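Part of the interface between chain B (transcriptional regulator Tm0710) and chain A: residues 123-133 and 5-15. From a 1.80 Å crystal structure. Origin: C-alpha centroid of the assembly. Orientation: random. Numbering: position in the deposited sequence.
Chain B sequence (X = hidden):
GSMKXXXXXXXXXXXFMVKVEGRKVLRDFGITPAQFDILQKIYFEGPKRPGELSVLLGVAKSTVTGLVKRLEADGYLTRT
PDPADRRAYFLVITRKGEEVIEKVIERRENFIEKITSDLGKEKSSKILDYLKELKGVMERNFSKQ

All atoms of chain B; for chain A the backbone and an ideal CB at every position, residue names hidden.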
ATOM      1  N   LYS B 123     -17.616 -10.351  20.544  1.00 39.37           N
ATOM      2  CA  LYS B 123     -17.206  -9.054  20.013  1.00 38.42           C
ATOM      3  C   LYS B 123     -16.516  -9.166  18.641  1.00 36.95           C
ATOM      4  O   LYS B 123     -16.730  -8.339  17.760  1.00 35.71           O
ATOM      5  CB  LYS B 123     -16.298  -8.353  21.012  1.00 39.08           C
ATOM      6  CG  LYS B 123     -16.080  -6.861  20.736  1.00 41.55           C
ATOM      7  CD  LYS B 123     -14.907  -6.308  21.538  1.00 44.65           C
ATOM      8  CE  LYS B 123     -15.184  -6.244  23.063  1.00 45.75           C
ATOM      9  NZ  LYS B 123     -14.080  -5.543  23.813  1.00 42.78           N
ATOM     10  N   SER B 124     -15.689 -10.191  18.484  1.00 35.32           N
ATOM     11  CA  SER B 124     -15.044 -10.476  17.217  1.00 34.33           C
ATOM     12  C   SER B 124     -16.063 -10.664  16.090  1.00 34.15           C
ATOM     13  O   SER B 124     -15.889 -10.120  14.982  1.00 32.34           O
ATOM     14  CB  SER B 124     -14.168 -11.714  17.333  1.00 34.03           C
ATOM     15  OG  SER B 124     -12.927 -11.394  17.925  1.00 35.15           O
ATOM     16  N   SER B 125     -17.121 -11.424  16.375  1.00 33.91           N
ATOM     17  CA  SER B 125     -18.152 -11.679  15.382  1.00 34.37           C
ATOM     18  C   SER B 125     -18.993 -10.435  15.066  1.00 33.97           C
ATOM     19  O   SER B 125     -19.432 -10.260  13.923  1.00 33.31           O
ATOM     20  CB  SER B 125     -19.050 -12.846  15.803  1.00 35.49           C
ATOM     21  OG  SER B 125     -18.350 -14.094  15.683  1.00 38.55           O
ATOM     22  N   LYS B 126     -19.221  -9.587  16.069  1.00 33.80           N
ATOM     23  CA  LYS B 126     -19.927  -8.317  15.859  1.00 33.54           C
ATOM     24  C   LYS B 126     -19.082  -7.337  15.039  1.00 32.89           C
ATOM     25  O   LYS B 126     -19.610  -6.681  14.136  1.00 31.59           O
ATOM     26  CB  LYS B 126     -20.302  -7.675  17.193  1.00 34.72           C
ATOM     27  CG  LYS B 126     -21.672  -6.970  17.184  1.00 37.12           C
ATOM     28  CD  LYS B 126     -22.260  -6.963  18.614  1.00 42.48           C
ATOM     29  CE  LYS B 126     -23.754  -6.631  18.630  1.00 42.99           C
ATOM     30  NZ  LYS B 126     -24.187  -6.205  20.000  1.00 43.73           N
ATOM     31  N   ILE B 127     -17.776  -7.276  15.335  1.00 30.79           N
ATOM     32  CA  ILE B 127     -16.847  -6.437  14.577  1.00 30.30           C
ATOM     33  C   ILE B 127     -16.758  -6.929  13.131  1.00 29.39           C
ATOM     34  O   ILE B 127     -16.767  -6.115  12.221  1.00 29.44           O
ATOM     35  CB  ILE B 127     -15.455  -6.324  15.233  1.00 30.29           C
ATOM     36  CG1 ILE B 127     -15.576  -5.579  16.574  1.00 31.33           C
ATOM     37  CG2 ILE B 127     -14.461  -5.574  14.306  1.00 29.37           C
ATOM     38  CD1 ILE B 127     -14.267  -5.308  17.304  1.00 31.84           C
ATOM     39  N   LEU B 128     -16.685  -8.242  12.904  1.00 27.89           N
ATOM     40  CA  LEU B 128     -16.754  -8.752  11.526  1.00 27.54           C
ATOM     41  C   LEU B 128     -18.063  -8.378  10.799  1.00 27.78           C
ATOM     42  O   LEU B 128     -18.024  -7.947   9.619  1.00 26.82           O
ATOM     43  CB  LEU B 128     -16.528 -10.268  11.470  1.00 27.58           C
ATOM     44  CG  LEU B 128     -16.380 -10.928  10.094  1.00 27.18           C
ATOM     45  CD1 LEU B 128     -15.259 -10.277   9.306  1.00 27.89           C
ATOM     46  CD2 LEU B 128     -16.167 -12.433  10.212  1.00 26.88           C
ATOM     47  N   ASP B 129     -19.209  -8.546  11.477  1.00 27.04           N
ATOM     48  CA  ASP B 129     -20.494  -8.124  10.917  1.00 26.86           C
ATOM     49  C   ASP B 129     -20.457  -6.654  10.491  1.00 26.42           C
ATOM     50  O   ASP B 129     -20.936  -6.310   9.410  1.00 23.85           O
ATOM     51  CB  ASP B 129     -21.654  -8.299  11.915  1.00 28.27           C
ATOM     52  CG  ASP B 129     -22.044  -9.766  12.146  1.00 30.01           C
ATOM     53  OD1 ASP B 129     -21.635 -10.658  11.361  1.00 28.96           O
ATOM     54  OD2 ASP B 129     -22.768 -10.011  13.147  1.00 33.27           O
ATOM     55  N   TYR B 130     -19.913  -5.792  11.358  1.00 25.17           N
ATOM     56  CA  TYR B 130     -19.822  -4.352  11.061  1.00 25.14           C
ATOM     57  C   TYR B 130     -18.820  -4.032   9.936  1.00 23.64           C
ATOM     58  O   TYR B 130     -19.053  -3.109   9.146  1.00 22.99           O
ATOM     59  CB  TYR B 130     -19.560  -3.533  12.332  1.00 26.66           C
ATOM     60  CG  TYR B 130     -20.820  -3.292  13.129  1.00 30.74           C
ATOM     61  CD1 TYR B 130     -21.671  -2.252  12.799  1.00 33.54           C
ATOM     62  CD2 TYR B 130     -21.172  -4.111  14.207  1.00 34.57           C
ATOM     63  CE1 TYR B 130     -22.840  -1.996  13.518  1.00 36.00           C
ATOM     64  CE2 TYR B 130     -22.356  -3.879  14.936  1.00 37.53           C
ATOM     65  CZ  TYR B 130     -23.190  -2.808  14.583  1.00 37.16           C
ATOM     66  OH  TYR B 130     -24.376  -2.542  15.274  1.00 36.56           O
ATOM     67  N   LEU B 131     -17.728  -4.797   9.861  1.00 22.24           N
ATOM     68  CA  LEU B 131     -16.735  -4.610   8.800  1.00 22.31           C
ATOM     69  C   LEU B 131     -17.314  -4.989   7.445  1.00 21.88           C
ATOM     70  O   LEU B 131     -17.002  -4.342   6.437  1.00 19.68           O
ATOM     71  CB  LEU B 131     -15.472  -5.438   9.065  1.00 21.54           C
ATOM     72  CG  LEU B 131     -14.477  -4.925  10.115  1.00 25.56           C
ATOM     73  CD1 LEU B 131     -13.220  -5.773  10.010  1.00 27.17           C
ATOM     74  CD2 LEU B 131     -14.131  -3.437   9.995  1.00 29.77           C
ATOM     75  N   LYS B 132     -18.126  -6.058   7.434  1.00 20.68           N
ATOM     76  CA  LYS B 132     -18.861  -6.459   6.246  1.00 21.47           C
ATOM     77  C   LYS B 132     -19.814  -5.372   5.787  1.00 20.56           C
ATOM     78  O   LYS B 132     -19.905  -5.094   4.611  1.00 18.86           O
ATOM     79  CB  LYS B 132     -19.669  -7.738   6.508  1.00 22.61           C
ATOM     80  CG  LYS B 132     -18.811  -8.990   6.573  1.00 25.79           C
ATOM     81  CD  LYS B 132     -19.683 -10.207   6.864  1.00 27.98           C
ATOM     82  CE  LYS B 132     -19.045 -11.460   6.324  1.00 33.52           C
ATOM     83  NZ  LYS B 132     -18.066 -11.980   7.327  1.00 38.77           N
ATOM     84  N   GLU B 133     -20.552  -4.788   6.720  1.00 20.81           N
ATOM     85  CA  GLU B 133     -21.461  -3.695   6.381  1.00 21.71           C
ATOM     86  C   GLU B 133     -20.752  -2.459   5.831  1.00 20.83           C
ATOM     87  O   GLU B 133     -21.206  -1.858   4.887  1.00 19.82           O
ATOM     88  CB  GLU B 133     -22.342  -3.318   7.564  1.00 22.29           C
ATOM     89  CG  GLU B 133     -23.560  -2.525   7.072  1.00 27.61           C
ATOM     90  CD  GLU B 133     -24.530  -2.187   8.159  1.00 33.08           C
ATOM     91  OE1 GLU B 133     -25.575  -1.602   7.817  1.00 34.39           O
ATOM     92  OE2 GLU B 133     -24.243  -2.492   9.347  1.00 38.11           O
TER
ATOM     93  N   UNK A   5      -9.836 -15.398   8.553  1.00 34.95           N
ATOM     94  CA  UNK A   5      -9.688 -15.459   7.125  1.00 33.59           C
ATOM     95  C   UNK A   5     -10.640 -14.459   6.470  1.00 33.28           C
ATOM     96  O   UNK A   5     -10.189 -13.698   5.608  1.00 33.25           O
ATOM     97  CB  UNK A   5      -9.944 -16.879   6.617  1.00 33.59           C
ATOM     98  N   UNK A   6     -11.933 -14.441   6.891  1.00 32.57           N
ATOM     99  CA  UNK A   6     -12.854 -13.467   6.310  1.00 31.95           C
ATOM    100  C   UNK A   6     -12.581 -12.069   6.846  1.00 30.72           C
ATOM    101  O   UNK A   6     -12.732 -11.111   6.099  1.00 29.32           O
ATOM    102  CB  UNK A   6     -14.303 -13.865   6.596  1.00 31.95           C
ATOM    103  N   UNK A   7     -12.163 -11.968   8.115  1.00 29.79           N
ATOM    104  CA  UNK A   7     -11.668 -10.703   8.687  1.00 29.66           C
ATOM    105  C   UNK A   7     -10.523 -10.079   7.853  1.00 27.97           C
ATOM    106  O   UNK A   7     -10.608  -8.921   7.489  1.00 27.53           O
ATOM    107  CB  UNK A   7     -11.186 -10.943  10.119  1.00 29.66           C
ATOM    108  N   UNK A   8      -9.489 -10.859   7.539  1.00 26.97           N
ATOM    109  CA  UNK A   8      -8.374 -10.420   6.693  1.00 27.35           C
ATOM    110  C   UNK A   8      -8.794 -10.000   5.283  1.00 26.70           C
ATOM    111  O   UNK A   8      -8.295  -8.989   4.747  1.00 25.32           O
ATOM    112  CB  UNK A   8      -7.340 -11.543   6.592  1.00 27.35           C
ATOM    113  N   UNK A   9      -9.668 -10.797   4.661  1.00 25.40           N
ATOM    114  CA  UNK A   9     -10.114 -10.499   3.294  1.00 26.76           C
ATOM    115  C   UNK A   9     -10.958  -9.237   3.247  1.00 24.92           C
ATOM    116  O   UNK A   9     -10.893  -8.465   2.285  1.00 24.13           O
ATOM    117  CB  UNK A   9     -10.910 -11.675   2.723  1.00 26.76           C
ATOM    118  N   UNK A  10     -11.773  -9.036   4.267  1.00 24.77           N
ATOM    119  CA  UNK A  10     -12.641  -7.857   4.291  1.00 25.05           C
ATOM    120  C   UNK A  10     -11.831  -6.588   4.546  1.00 24.42           C
ATOM    121  O   UNK A  10     -12.063  -5.594   3.871  1.00 22.37           O
ATOM    122  CB  UNK A  10     -13.724  -8.013   5.360  1.00 25.05           C
ATOM    123  N   UNK A  11     -10.883  -6.620   5.492  1.00 23.46           N
ATOM    124  CA  UNK A  11      -9.974  -5.469   5.644  1.00 24.56           C
ATOM    125  C   UNK A  11      -9.165  -5.203   4.390  1.00 24.05           C
ATOM    126  O   UNK A  11      -8.931  -4.044   4.055  1.00 22.72           O
ATOM    127  CB  UNK A  11      -9.022  -5.697   6.820  1.00 24.56           C
ATOM    128  N   UNK A  12      -8.712  -6.265   3.705  1.00 23.73           N
ATOM    129  CA  UNK A  12      -7.977  -6.082   2.454  1.00 22.46           C
ATOM    130  C   UNK A  12      -8.774  -5.263   1.430  1.00 21.52           C
ATOM    131  O   UNK A  12      -8.226  -4.354   0.767  1.00 20.04           O
ATOM    132  CB  UNK A  12      -7.615  -7.445   1.859  1.00 22.46           C
ATOM    133  N   UNK A  13     -10.054  -5.582   1.286  1.00 19.96           N
ATOM    134  CA  UNK A  13     -10.854  -4.914   0.267  1.00 22.00           C
ATOM    135  C   UNK A  13     -11.171  -3.480   0.715  1.00 19.61           C
ATOM    136  O   UNK A  13     -11.217  -2.569  -0.113  1.00 17.82           O
ATOM    137  CB  UNK A  13     -12.142  -5.694  -0.004  1.00 22.00           C
ATOM    138  N   UNK A  14     -11.372  -3.284   2.029  1.00 17.65           N
ATOM    139  CA  UNK A  14     -11.623  -1.928   2.544  1.00 18.68           C
ATOM    140  C   UNK A  14     -10.423  -1.020   2.267  1.00 18.27           C
ATOM    141  O   UNK A  14     -10.578   0.100   1.779  1.00 17.96           O
ATOM    142  CB  UNK A  14     -11.919  -1.968   4.045  1.00 18.68           C
ATOM    143  N   UNK A  15      -9.238  -1.517   2.618  1.00 18.68           N
ATOM    144  CA  UNK A  15      -8.001  -0.751   2.515  1.00 19.77           C
ATOM    145  C   UNK A  15      -7.670  -0.448   1.053  1.00 20.43           C
ATOM    146  O   UNK A  15      -7.258   0.670   0.741  1.00 20.67           O
ATOM    147  CB  UNK A  15      -6.848  -1.511   3.174  1.00 19.77           C
TER

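Both stretches are helical, and their axes approach to 9.8 Å with N-to-C directions 31° apart, so chain A positions should meet chain B at intervals of three or four.

At position 5 nothing of chain B lies within 5.5 Å of the ideal CB, so the contact imposes no choice; the residue is Gln A5.

Position 6 points its CA-to-CB bond toward chain B, with the ideal CB 4.3 Å from both Leu B128 CD2 and Lys B132 NZ. A small or medium apolar side chain would suit the methyl, and an acidic one could answer the amine. Its phi of -74° also admits proline, tolerable in a helix's first turn. It is Pro A6, whose CG packs 4.0 Å from Leu B128 CD2.

Position 7 has a sideways CA-to-CB bond, its ideal CB 4.2 Å from Leu B128 CD1. Beyond lies a hollow bounded by Ser B124, Ile B127, Leu B128 and Leu B131, largely apolar and deep enough for a long side chain: leucine, methionine or an aromatic. Phe A7 enters it as a knob. Its CZ reaches Ile B127 CG2 at 3.5 Å and its CE2 reaches Leu B131 CD1 at 3.2 Å, a tight contact, while Ser B124 O sits at the ring edge, 4.0 Å from CE1.

Positions 8 and 9 have no chain B atom near their ideal CB atoms, so polar residues are acceptable. They are Glu A8 and Arg A9.

Position 10 points toward chain B; its ideal CB is 4.8 Å from Leu B128 CD1 and Leu B131 CB. Isoleucine, leucine, valine or methionine would fit. Ile A10 sends CD1 to 3.4 Å from Lys B132 CG and 3.6 Å from Leu B128 CD1, so the lysine contributes its aliphatic stem here, and CG2 to 4.1 Å from Leu B131 CB.

Position 11 points its CA-to-CB bond sideways, its ideal CB 5.3 Å from Leu B131 CD1, favouring a medium apolar chain. Leu A11 brings CD2 to 4.1 Å from Leu B131 CD1.

Positions 12 and 13 are beyond reach and leave the choice free. Arg A12 forms a salt bridge to Glu A8 one turn back, NH2 to OE1 at 2.5 Å, very short; 13 is Glu A13.

Position 14 points toward chain B, but its ideal CB finds nothing within 5.5 Å, so a side chain must extend beyond CB to make contact, and the leucine side chain there favours an apolar one. Ile A14 extends CD1 to 4.3 Å from Leu B131 CD2, helping 7, 10 and 11 enclose Leu B131 as a reciprocal knob.

Position 15 is out of reach; Cys A15 is bonded covalently to a group elsewhere in the structure.

Chain A 5-15: QPFERILREIC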
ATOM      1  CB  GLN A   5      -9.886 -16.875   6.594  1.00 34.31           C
ATOM      2  CG  GLN A   5     -10.388 -16.988   5.158  1.00 32.77           C
ATOM      3  CD  GLN A   5     -10.694 -18.424   4.803  1.00 37.12           C
ATOM      4  OE1 GLN A   5      -9.791 -19.270   4.757  1.00 39.29           O
ATOM      5  NE2 GLN A   5     -11.984 -18.729   4.588  1.00 37.95           N
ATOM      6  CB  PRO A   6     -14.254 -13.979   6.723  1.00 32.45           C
ATOM      7  CG  PRO A   6     -14.037 -14.845   7.892  1.00 33.01           C
ATOM      8  CD  PRO A   6     -12.593 -15.302   7.896  1.00 32.53           C
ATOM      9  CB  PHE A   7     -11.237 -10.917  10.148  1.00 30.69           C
ATOM     10  CG  PHE A   7     -11.516  -9.751  11.067  1.00 31.98           C
ATOM     11  CD1 PHE A   7     -12.351  -9.919  12.174  1.00 35.07           C
ATOM     12  CD2 PHE A   7     -10.895  -8.503  10.867  1.00 35.01           C
ATOM     13  CE1 PHE A   7     -12.595  -8.863  13.069  1.00 34.74           C
ATOM     14  CE2 PHE A   7     -11.121  -7.425  11.756  1.00 35.23           C
ATOM     15  CZ  PHE A   7     -11.986  -7.618  12.860  1.00 36.09           C
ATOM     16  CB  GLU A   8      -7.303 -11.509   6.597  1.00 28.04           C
ATOM     17  CG  GLU A   8      -5.952 -11.021   6.061  1.00 29.76           C
ATOM     18  CD  GLU A   8      -5.861 -11.037   4.544  1.00 31.55           C
ATOM     19  OE1 GLU A   8      -6.533 -11.865   3.892  1.00 28.83           O
ATOM     20  OE2 GLU A   8      -5.124 -10.188   3.996  1.00 31.91           O
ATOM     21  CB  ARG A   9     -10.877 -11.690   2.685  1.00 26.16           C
ATOM     22  CG  ARG A   9     -10.004 -12.942   2.651  1.00 29.98           C
ATOM     23  CD  ARG A   9     -10.749 -14.219   2.249  1.00 31.64           C
ATOM     24  NE  ARG A   9      -9.814 -15.351   2.298  1.00 41.25           N
ATOM     25  CZ  ARG A   9     -10.098 -16.593   1.920  1.00 44.45           C
ATOM     26  NH1 ARG A   9     -11.301 -16.891   1.441  1.00 45.66           N
ATOM     27  NH2 ARG A   9      -9.165 -17.541   2.019  1.00 45.84           N
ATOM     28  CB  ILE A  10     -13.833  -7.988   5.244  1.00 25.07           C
ATOM     29  CG1 ILE A  10     -14.770  -9.089   4.720  1.00 28.81           C
ATOM     30  CG2 ILE A  10     -14.595  -6.671   5.289  1.00 26.62           C
ATOM     31  CD1 ILE A  10     -15.588  -9.752   5.798  1.00 27.98           C
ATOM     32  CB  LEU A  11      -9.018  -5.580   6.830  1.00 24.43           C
ATOM     33  CG  LEU A  11      -9.555  -5.344   8.228  1.00 29.01           C
ATOM     34  CD1 LEU A  11      -8.462  -5.768   9.247  1.00 29.20           C
ATOM     35  CD2 LEU A  11     -10.006  -3.878   8.423  1.00 28.40           C
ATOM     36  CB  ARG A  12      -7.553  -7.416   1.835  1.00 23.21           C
ATOM     37  CG  ARG A  12      -6.452  -7.311   0.838  1.00 25.46           C
ATOM     38  CD  ARG A  12      -6.336  -8.582  -0.014  1.00 32.14           C
ATOM     39  NE  ARG A  12      -6.266  -9.764   0.844  1.00 36.40           N
ATOM     40  CZ  ARG A  12      -6.788 -10.958   0.547  1.00 37.71           C
ATOM     41  NH1 ARG A  12      -7.422 -11.151  -0.600  1.00 38.62           N
ATOM     42  NH2 ARG A  12      -6.669 -11.964   1.406  1.00 38.41           N
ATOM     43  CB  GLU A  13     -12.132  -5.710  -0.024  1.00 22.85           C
ATOM     44  CG  GLU A  13     -11.945  -6.984  -0.905  1.00 27.54           C
ATOM     45  CD  GLU A  13     -13.161  -7.919  -0.791  1.00 28.66           C
ATOM     46  OE1 GLU A  13     -13.521  -8.315   0.354  1.00 34.15           O
ATOM     47  OE2 GLU A  13     -13.773  -8.218  -1.843  1.00 38.68           O
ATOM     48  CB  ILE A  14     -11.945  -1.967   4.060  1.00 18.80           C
ATOM     49  CG1 ILE A  14     -13.370  -2.523   4.262  1.00 18.54           C
ATOM     50  CG2 ILE A  14     -11.813  -0.596   4.693  1.00 16.49           C
ATOM     51  CD1 ILE A  14     -13.666  -2.950   5.723  1.00 18.85           C
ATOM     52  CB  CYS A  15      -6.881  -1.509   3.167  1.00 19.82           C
ATOM     53  SG  CYS A  15      -7.123  -1.667   4.912  1.00 24.21           S
TER
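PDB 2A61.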